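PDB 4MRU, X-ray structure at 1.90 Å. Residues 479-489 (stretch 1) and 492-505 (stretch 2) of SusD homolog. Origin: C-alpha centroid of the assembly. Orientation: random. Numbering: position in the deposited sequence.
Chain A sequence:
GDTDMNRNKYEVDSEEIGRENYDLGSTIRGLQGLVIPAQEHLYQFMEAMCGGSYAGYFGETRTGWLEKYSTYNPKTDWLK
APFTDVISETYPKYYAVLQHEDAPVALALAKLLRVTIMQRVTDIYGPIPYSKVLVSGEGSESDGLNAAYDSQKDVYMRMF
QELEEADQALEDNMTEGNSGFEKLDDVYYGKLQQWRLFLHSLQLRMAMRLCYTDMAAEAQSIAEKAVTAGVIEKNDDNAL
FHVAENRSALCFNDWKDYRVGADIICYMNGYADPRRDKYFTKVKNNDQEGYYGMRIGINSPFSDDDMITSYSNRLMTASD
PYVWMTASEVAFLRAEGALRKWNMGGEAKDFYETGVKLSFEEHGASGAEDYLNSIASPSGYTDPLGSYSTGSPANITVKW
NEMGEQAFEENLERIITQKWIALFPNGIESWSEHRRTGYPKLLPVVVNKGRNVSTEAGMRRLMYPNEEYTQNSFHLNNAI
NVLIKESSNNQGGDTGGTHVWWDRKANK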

ATOM      1  N   ALA A 479       0.664 -25.046   1.037  1.00 23.78           N
ATOM      2  CA  ALA A 479       0.262 -23.640   1.009  1.00 23.39           C
ATOM      3  C   ALA A 479      -0.921 -23.407   0.059  1.00 25.87           C
ATOM      4  O   ALA A 479      -1.857 -22.662   0.373  1.00 20.96           O
ATOM      5  CB  ALA A 479       1.411 -22.762   0.604  1.00 26.32           C
ATOM      6  N   ILE A 480      -0.864 -24.030  -1.111  1.00 22.40           N
ATOM      7  CA  ILE A 480      -1.903 -23.775  -2.116  1.00 23.47           C
ATOM      8  C   ILE A 480      -3.211 -24.374  -1.630  1.00 24.27           C
ATOM      9  O   ILE A 480      -4.244 -23.771  -1.799  1.00 23.38           O
ATOM     10  CB  ILE A 480      -1.526 -24.342  -3.463  1.00 21.66           C
ATOM     11  CG1 ILE A 480      -0.335 -23.534  -4.007  1.00 21.05           C
ATOM     12  CG2 ILE A 480      -2.703 -24.262  -4.392  1.00 21.69           C
ATOM     13  CD1 ILE A 480       0.306 -24.125  -5.225  1.00 23.65           C
ATOM     14  N   ASN A 481      -3.143 -25.524  -0.967  1.00 21.60           N
ATOM     15  CA  ASN A 481      -4.318 -26.103  -0.334  1.00 24.48           C
ATOM     16  C   ASN A 481      -4.936 -25.225   0.747  1.00 21.57           C
ATOM     17  O   ASN A 481      -6.155 -25.098   0.772  1.00 22.24           O
ATOM     18  CB  ASN A 481      -4.006 -27.517   0.201  1.00 28.63           C
ATOM     19  CG  ASN A 481      -3.890 -28.535  -0.931  1.00 36.04           C
ATOM     20  OD1 ASN A 481      -4.309 -28.277  -2.053  1.00 44.90           O
ATOM     21  ND2 ASN A 481      -3.273 -29.655  -0.656  1.00 37.88           N
ATOM     22  N   VAL A 482      -4.095 -24.570   1.548  1.00 20.22           N
ATOM     23  CA  VAL A 482      -4.516 -23.610   2.550  1.00 21.42           C
ATOM     24  C   VAL A 482      -5.119 -22.361   1.914  1.00 21.13           C
ATOM     25  O   VAL A 482      -6.177 -21.926   2.335  1.00 20.12           O
ATOM     26  CB  VAL A 482      -3.347 -23.218   3.505  1.00 22.57           C
ATOM     27  CG1 VAL A 482      -3.737 -22.078   4.421  1.00 21.84           C
ATOM     28  CG2 VAL A 482      -2.939 -24.438   4.330  1.00 28.50           C
ATOM     29  N   LEU A 483      -4.495 -21.843   0.852  1.00 19.34           N
ATOM     30  CA  LEU A 483      -5.063 -20.726   0.096  1.00 17.75           C
ATOM     31  C   LEU A 483      -6.461 -21.039  -0.411  1.00 17.38           C
ATOM     32  O   LEU A 483      -7.391 -20.234  -0.244  1.00 17.46           O
ATOM     33  CB  LEU A 483      -4.139 -20.404  -1.085  1.00 18.69           C
ATOM     34  CG  LEU A 483      -4.593 -19.377  -2.101  1.00 17.81           C
ATOM     35  CD1 LEU A 483      -4.489 -17.975  -1.530  1.00 19.81           C
ATOM     36  CD2 LEU A 483      -3.715 -19.465  -3.342  1.00 18.62           C
ATOM     37  N   ILE A 484      -6.621 -22.231  -1.006  1.00 18.50           N
ATOM     38  CA  ILE A 484      -7.938 -22.685  -1.496  1.00 17.57           C
ATOM     39  C   ILE A 484      -8.979 -22.786  -0.372  1.00 22.23           C
ATOM     40  O   ILE A 484     -10.081 -22.240  -0.523  1.00 23.93           O
ATOM     41  CB  ILE A 484      -7.832 -24.001  -2.241  1.00 18.69           C
ATOM     42  CG1 ILE A 484      -6.978 -23.844  -3.533  1.00 17.95           C
ATOM     43  CG2 ILE A 484      -9.212 -24.561  -2.608  1.00 21.68           C
ATOM     44  CD1 ILE A 484      -6.568 -25.152  -4.149  1.00 20.46           C
ATOM     45  N   LYS A 485      -8.615 -23.397   0.764  1.00 20.92           N
ATOM     46  CA  LYS A 485      -9.530 -23.570   1.870  1.00 24.32           C
ATOM     47  C   LYS A 485      -9.952 -22.245   2.536  1.00 27.89           C
ATOM     48  O   LYS A 485     -11.121 -22.089   2.933  1.00 24.76           O
ATOM     49  CB  LYS A 485      -8.906 -24.497   2.927  1.00 28.89           C
ATOM     50  CG  LYS A 485      -9.020 -25.983   2.591  1.00 51.55           C
ATOM     51  CD  LYS A 485      -8.513 -26.889   3.720  1.00 62.09           C
ATOM     52  CE  LYS A 485      -9.564 -27.074   4.816  1.00 77.85           C
ATOM     53  NZ  LYS A 485      -9.263 -28.160   5.797  1.00 75.36           N
ATOM     54  N   GLU A 486      -9.004 -21.318   2.673  1.00 25.23           N
ATOM     55  CA  GLU A 486      -9.246 -19.995   3.239  1.00 23.24           C
ATOM     56  C   GLU A 486     -10.034 -19.025   2.361  1.00 22.60           C
ATOM     57  O   GLU A 486     -10.462 -17.991   2.860  1.00 23.45           O
ATOM     58  CB  GLU A 486      -7.933 -19.246   3.486  1.00 29.45           C
ATOM     59  CG  GLU A 486      -7.092 -19.679   4.635  1.00 36.90           C
ATOM     60  CD  GLU A 486      -6.090 -18.584   5.029  1.00 29.44           C
ATOM     61  OE1 GLU A 486      -5.152 -18.230   4.241  1.00 22.64           O
ATOM     62  OE2 GLU A 486      -6.243 -18.119   6.162  1.00 33.51           O
ATOM     63  N   SER A 487     -10.168 -19.309   1.065  1.00 24.47           N
ATOM     64  CA  SER A 487     -10.644 -18.340   0.082  1.00 23.01           C
ATOM     65  C   SER A 487     -12.155 -18.339   0.002  1.00 22.37           C
ATOM     66  O   SER A 487     -12.781 -19.396  -0.025  1.00 21.97           O
ATOM     67  CB  SER A 487     -10.092 -18.641  -1.315  1.00 20.83           C
ATOM     68  OG  SER A 487     -10.343 -17.566  -2.244  1.00 19.90           O
ATOM     69  N   SER A 488     -12.734 -17.145  -0.064  1.00 20.85           N
ATOM     70  CA  SER A 488     -14.160 -17.020  -0.362  1.00 23.28           C
ATOM     71  C   SER A 488     -14.417 -17.208  -1.851  1.00 26.89           C
ATOM     72  O   SER A 488     -15.556 -17.320  -2.267  1.00 22.87           O
ATOM     73  CB  SER A 488     -14.663 -15.654   0.077  1.00 26.54           C
ATOM     74  OG  SER A 488     -14.124 -14.605  -0.719  1.00 22.12           O
ATOM     75  N   ASN A 489     -13.350 -17.225  -2.660  1.00 22.48           N
ATOM     76  CA  ASN A 489     -13.500 -17.334  -4.098  1.00 21.34           C
ATOM     77  C   ASN A 489     -12.246 -17.869  -4.754  1.00 19.46           C
ATOM     78  O   ASN A 489     -11.357 -17.114  -5.135  1.00 19.14           O
ATOM     79  CB  ASN A 489     -13.865 -15.978  -4.692  1.00 20.48           C
ATOM     80  CG  ASN A 489     -14.164 -16.056  -6.164  1.00 24.61           C
ATOM     81  OD1 ASN A 489     -14.252 -17.135  -6.749  1.00 24.88           O
ATOM     82  ND2 ASN A 489     -14.302 -14.913  -6.780  1.00 30.11           N
ATOM     83  N   GLY A 492      -8.979 -21.479  -9.441  1.00 24.76           N
ATOM     84  CA  GLY A 492      -7.938 -22.370  -9.917  1.00 25.13           C
ATOM     85  C   GLY A 492      -6.723 -22.453  -9.020  1.00 25.13           C
ATOM     86  O   GLY A 492      -5.633 -22.864  -9.474  1.00 28.17           O
ATOM     87  N   GLY A 493      -6.835 -22.063  -7.771  1.00 21.07           N
ATOM     88  CA  GLY A 493      -5.717 -22.268  -6.862  1.00 22.46           C
ATOM     89  C   GLY A 493      -4.750 -21.104  -6.919  1.00 22.02           C
ATOM     90  O   GLY A 493      -5.158 -19.951  -6.688  1.00 21.25           O
ATOM     91  N   ASP A 494      -3.474 -21.393  -7.195  1.00 18.97           N
ATOM     92  CA  ASP A 494      -2.432 -20.356  -7.162  1.00 22.07           C
ATOM     93  C   ASP A 494      -2.489 -19.516  -8.441  1.00 21.30           C
ATOM     94  O   ASP A 494      -1.660 -19.657  -9.324  1.00 21.04           O
ATOM     95  CB  ASP A 494      -1.045 -20.953  -6.972  1.00 22.36           C
ATOM     96  CG  ASP A 494       0.061 -19.919  -6.920  1.00 21.57           C
ATOM     97  OD1 ASP A 494      -0.159 -18.772  -6.462  1.00 22.70           O
ATOM     98  OD2 ASP A 494       1.219 -20.284  -7.281  1.00 25.33           O
ATOM     99  N   THR A 495      -3.492 -18.648  -8.490  1.00 18.33           N
ATOM    100  CA  THR A 495      -3.657 -17.708  -9.582  1.00 18.79           C
ATOM    101  C   THR A 495      -3.917 -16.313  -9.045  1.00 17.56           C
ATOM    102  O   THR A 495      -4.297 -16.127  -7.905  1.00 17.10           O
ATOM    103  CB  THR A 495      -4.834 -18.073 -10.448  1.00 17.89           C
ATOM    104  OG1 THR A 495      -6.077 -17.815  -9.738  1.00 20.21           O
ATOM    105  CG2 THR A 495      -4.794 -19.552 -10.852  1.00 21.14           C
ATOM    106  N   GLY A 496      -3.830 -15.345  -9.933  1.00 19.16           N
ATOM    107  CA  GLY A 496      -4.192 -13.988  -9.622  1.00 18.62           C
ATOM    108  C   GLY A 496      -5.691 -13.778  -9.361  1.00 17.90           C
ATOM    109  O   GLY A 496      -6.057 -12.710  -8.896  1.00 18.83           O
ATOM    110  N   GLY A 497      -6.547 -14.730  -9.712  1.00 18.79           N
ATOM    111  CA  GLY A 497      -7.977 -14.597  -9.484  1.00 21.19           C
ATOM    112  C   GLY A 497      -8.496 -15.026  -8.113  1.00 18.99           C
ATOM    113  O   GLY A 497      -9.588 -14.629  -7.667  1.00 20.26           O
ATOM    114  N   THR A 498      -7.702 -15.824  -7.430  1.00 17.46           N
ATOM    115  CA  THR A 498      -8.121 -16.421  -6.180  1.00 16.25           C
ATOM    116  C   THR A 498      -8.046 -15.367  -5.083  1.00 19.95           C
ATOM    117  O   THR A 498      -7.056 -14.667  -4.989  1.00 18.73           O
ATOM    118  CB  THR A 498      -7.236 -17.630  -5.856  1.00 16.64           C
ATOM    119  OG1 THR A 498      -7.525 -18.685  -6.787  1.00 18.97           O
ATOM    120  CG2 THR A 498      -7.499 -18.150  -4.458  1.00 16.76           C
ATOM    121  N   HIS A 499      -9.096 -15.259  -4.262  1.00 20.17           N
ATOM    122  CA  HIS A 499      -9.117 -14.260  -3.197  1.00 19.14           C
ATOM    123  C   HIS A 499      -8.259 -14.729  -2.021  1.00 17.63           C
ATOM    124  O   HIS A 499      -8.334 -15.898  -1.598  1.00 19.21           O
ATOM    125  CB  HIS A 499     -10.547 -13.995  -2.693  1.00 18.08           C
ATOM    126  CG  HIS A 499     -11.422 -13.243  -3.658  1.00 19.54           C
ATOM    127  ND1 HIS A 499     -12.501 -12.500  -3.241  1.00 20.03           N
ATOM    128  CD2 HIS A 499     -11.382 -13.119  -5.009  1.00 20.10           C
ATOM    129  CE1 HIS A 499     -13.089 -11.950  -4.294  1.00 21.29           C
ATOM    130  NE2 HIS A 499     -12.435 -12.314  -5.374  1.00 22.42           N
ATOM    131  N   VAL A 500      -7.533 -13.804  -1.429  1.00 20.07           N
ATOM    132  CA  VAL A 500      -6.917 -14.043  -0.123  1.00 17.67           C
ATOM    133  C   VAL A 500      -8.008 -14.049   0.953  1.00 17.86           C
ATOM    134  O   VAL A 500      -9.107 -13.527   0.735  1.00 19.17           O
ATOM    135  CB  VAL A 500      -5.783 -13.023   0.220  1.00 16.20           C
ATOM    136  CG1 VAL A 500      -4.734 -12.973  -0.921  1.00 18.75           C
ATOM    137  CG2 VAL A 500      -6.330 -11.657   0.482  1.00 18.33           C
ATOM    138  N   TRP A 501      -7.649 -14.551   2.140  1.00 18.69           N
ATOM    139  CA  TRP A 501      -8.645 -14.800   3.193  1.00 20.14           C
ATOM    140  C   TRP A 501      -9.462 -13.567   3.593  1.00 17.73           C
ATOM    141  O   TRP A 501     -10.656 -13.686   3.785  1.00 18.37           O
ATOM    142  CB  TRP A 501      -7.960 -15.422   4.429  1.00 20.18           C
ATOM    143  CG  TRP A 501      -8.827 -15.466   5.653  1.00 19.49           C
ATOM    144  CD1 TRP A 501      -9.878 -16.290   5.890  1.00 23.00           C
ATOM    145  CD2 TRP A 501      -8.679 -14.653   6.813  1.00 18.56           C
ATOM    146  NE1 TRP A 501     -10.415 -16.028   7.133  1.00 20.62           N
ATOM    147  CE2 TRP A 501      -9.706 -15.000   7.700  1.00 22.36           C
ATOM    148  CE3 TRP A 501      -7.782 -13.646   7.183  1.00 22.31           C
ATOM    149  CZ2 TRP A 501      -9.835 -14.404   8.951  1.00 21.64           C
ATOM    150  CZ3 TRP A 501      -7.942 -13.024   8.428  1.00 19.25           C
ATOM    151  CH2 TRP A 501      -8.949 -13.430   9.288  1.00 21.18           C
ATOM    152  N   TRP A 502      -8.868 -12.393   3.725  1.00 16.55           N
ATOM    153  CA  TRP A 502      -9.664 -11.239   4.157  1.00 17.37           C
ATOM    154  C   TRP A 502     -10.556 -10.637   3.044  1.00 19.40           C
ATOM    155  O   TRP A 502     -11.355  -9.775   3.348  1.00 19.92           O
ATOM    156  CB  TRP A 502      -8.806 -10.125   4.784  1.00 17.83           C
ATOM    157  CG  TRP A 502      -7.566  -9.638   4.029  1.00 17.56           C
ATOM    158  CD1 TRP A 502      -6.294  -9.820   4.409  1.00 18.31           C
ATOM    159  CD2 TRP A 502      -7.509  -8.831   2.846  1.00 17.23           C
ATOM    160  NE1 TRP A 502      -5.438  -9.227   3.544  1.00 17.53           N
ATOM    161  CE2 TRP A 502      -6.167  -8.633   2.548  1.00 16.56           C
ATOM    162  CE3 TRP A 502      -8.463  -8.314   1.987  1.00 18.49           C
ATOM    163  CZ2 TRP A 502      -5.740  -7.905   1.461  1.00 19.62           C
ATOM    164  CZ3 TRP A 502      -8.039  -7.583   0.879  1.00 18.33           C
ATOM    165  CH2 TRP A 502      -6.692  -7.413   0.618  1.00 17.30           C
ATOM    166  N   ASP A 503     -10.369 -11.049   1.787  1.00 17.66           N
ATOM    167  CA  ASP A 503     -11.074 -10.460   0.643  1.00 18.20           C
ATOM    168  C   ASP A 503     -12.387 -11.179   0.475  1.00 19.20           C
ATOM    169  O   ASP A 503     -12.520 -12.155  -0.319  1.00 21.21           O
ATOM    170  CB  ASP A 503     -10.194 -10.535  -0.615  1.00 20.97           C
ATOM    171  CG  ASP A 503     -10.842  -9.928  -1.843  1.00 25.43           C
ATOM    172  OD1 ASP A 503     -11.973  -9.395  -1.710  1.00 20.76           O
ATOM    173  OD2 ASP A 503     -10.207 -10.009  -2.935  1.00 22.11           O
ATOM    174  N   ARG A 504     -13.354 -10.765   1.286  1.00 18.61           N
ATOM    175  CA  ARG A 504     -14.627 -11.501   1.402  1.00 18.96           C
ATOM    176  C   ARG A 504     -15.843 -10.624   1.182  1.00 20.92           C
ATOM    177  O   ARG A 504     -16.947 -11.096   1.264  1.00 23.73           O
ATOM    178  CB  ARG A 504     -14.743 -12.137   2.788  1.00 19.25           C
ATOM    179  CG  ARG A 504     -13.540 -12.953   3.221  1.00 19.96           C
ATOM    180  CD  ARG A 504     -13.847 -13.819   4.458  1.00 20.11           C
ATOM    181  NE  ARG A 504     -14.385 -15.125   4.059  1.00 23.58           N
ATOM    182  CZ  ARG A 504     -13.647 -16.170   3.673  1.00 24.85           C
ATOM    183  NH1 ARG A 504     -12.321 -16.098   3.600  1.00 24.63           N
ATOM    184  NH2 ARG A 504     -14.233 -17.278   3.319  1.00 29.33           N
ATOM    185  N   LYS A 505     -15.670  -9.337   0.920  1.00 21.75           N
ATOM    186  CA  LYS A 505     -16.842  -8.486   0.680  1.00 23.87           C
ATOM    187  C   LYS A 505     -17.732  -9.052  -0.468  1.00 26.28           C
ATOM    188  O   LYS A 505     -17.224  -9.359  -1.535  1.00 26.81           O
ATOM    189  CB  LYS A 505     -16.393  -7.073   0.359  1.00 22.03           C
ATOM    190  CG  LYS A 505     -17.546  -6.097   0.222  1.00 22.23           C
ATOM    191  CD  LYS A 505     -17.089  -4.697  -0.130  1.00 25.63           C
ATOM    192  CE  LYS A 505     -18.308  -3.803  -0.211  1.00 34.08           C
ATOM    193  NZ  LYS A 505     -17.965  -2.405  -0.502  1.00 37.94           N
TER
HETATM  194  O   HOH W   1      -7.333 -17.537   0.564  1.00 19.70           O
HETATM  195  O   HOH W   2     -13.192 -20.113   3.127  1.00 30.33           O
HETATM  196  O   HOH W   3      -5.401 -16.442   2.147  1.00 19.90           O
HETATM  197  O   HOH W   4     -11.600 -14.794   0.624  1.00 19.30           O

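One side-chain nitrogen, Arg504 NH1, donates to backbone carbonyls of both stretches. Arg504 NH1 donates to Glu486 O at 2.8 Å, with an N-H...O angle of 163°. The same nitrogen, Arg504 NH1, donates to Trp501 O at 2.9 Å. One guanidinium nitrogen therefore ties Glu486 to the turn from Val500 to Asp503. Glu486 O lies at the edge of the guanidinium, near its plane, as suits an in-plane N-H donor. Ser488 CB packs over one face of the group, 3.7 Å from Arg504 NH2. Water 2 accepts from Arg504 NH2 at 3.0 Å and donates to Lys485 O at 2.9 Å.

Ser487 sits at the centre of a second knot. Its hydroxyl donates to the backbone of the other stretch, Ser487 OG to His499 O at 2.7 Å. It also accepts from its own stretch, Asn489 N to Ser487 OG at 3.1 Å. Asn489 returns a backbone link: His499 N donates to Asn489 O at 3.1 Å, nearly straight at 165°. Both backbone polar atoms of His499 are thus bound across the contact. Asn489 O also receives a CA-H...O contact from Thr498 CA at 3.5 Å.

The His499 ring is held on two counts. Asn489 CB lies over one face, 3.8 Å from the ring centroid and 9° off the normal, a CH-pi contact. His499 ND1 donates to Asp503 O at 2.9 Å, which fixes the ring against its own chain. Ser488 OG comes within 3.0 Å of the same carbonyl, Asp503 O.

Earlier in the helix the contact is mostly apolar. Leu483 has a CA-to-CB bond that points sideways, but the end of its side chain comes nearer. Leu483 CG is 3.9 Å from Thr498 CG2, and Leu483 CD2 is 3.7 Å from Gly493 O. Thr498 OG1 donates to Gly493 O at 2.7 Å, a bond within stretch 2. Ile480 CD1 meets Asp494 CB at 3.9 Å, and Ile484 CG1 meets Gly493 CA at 3.9 Å. An ideal CB on Gly493 would lie 3.7 Å from Ile480 CG2. Its phi/psi of 87/-125 by itself calls for glycine, because a CB would be jammed against the preceding carbonyl oxygen.

Two more waters bridge the stretches. Water 1 donates to Leu483 O at 2.8 Å and to His499 O at 2.9 Å. Water 3 donates to Glu486 OE1 at 2.8 Å and accepts from Trp501 N at 2.9 Å.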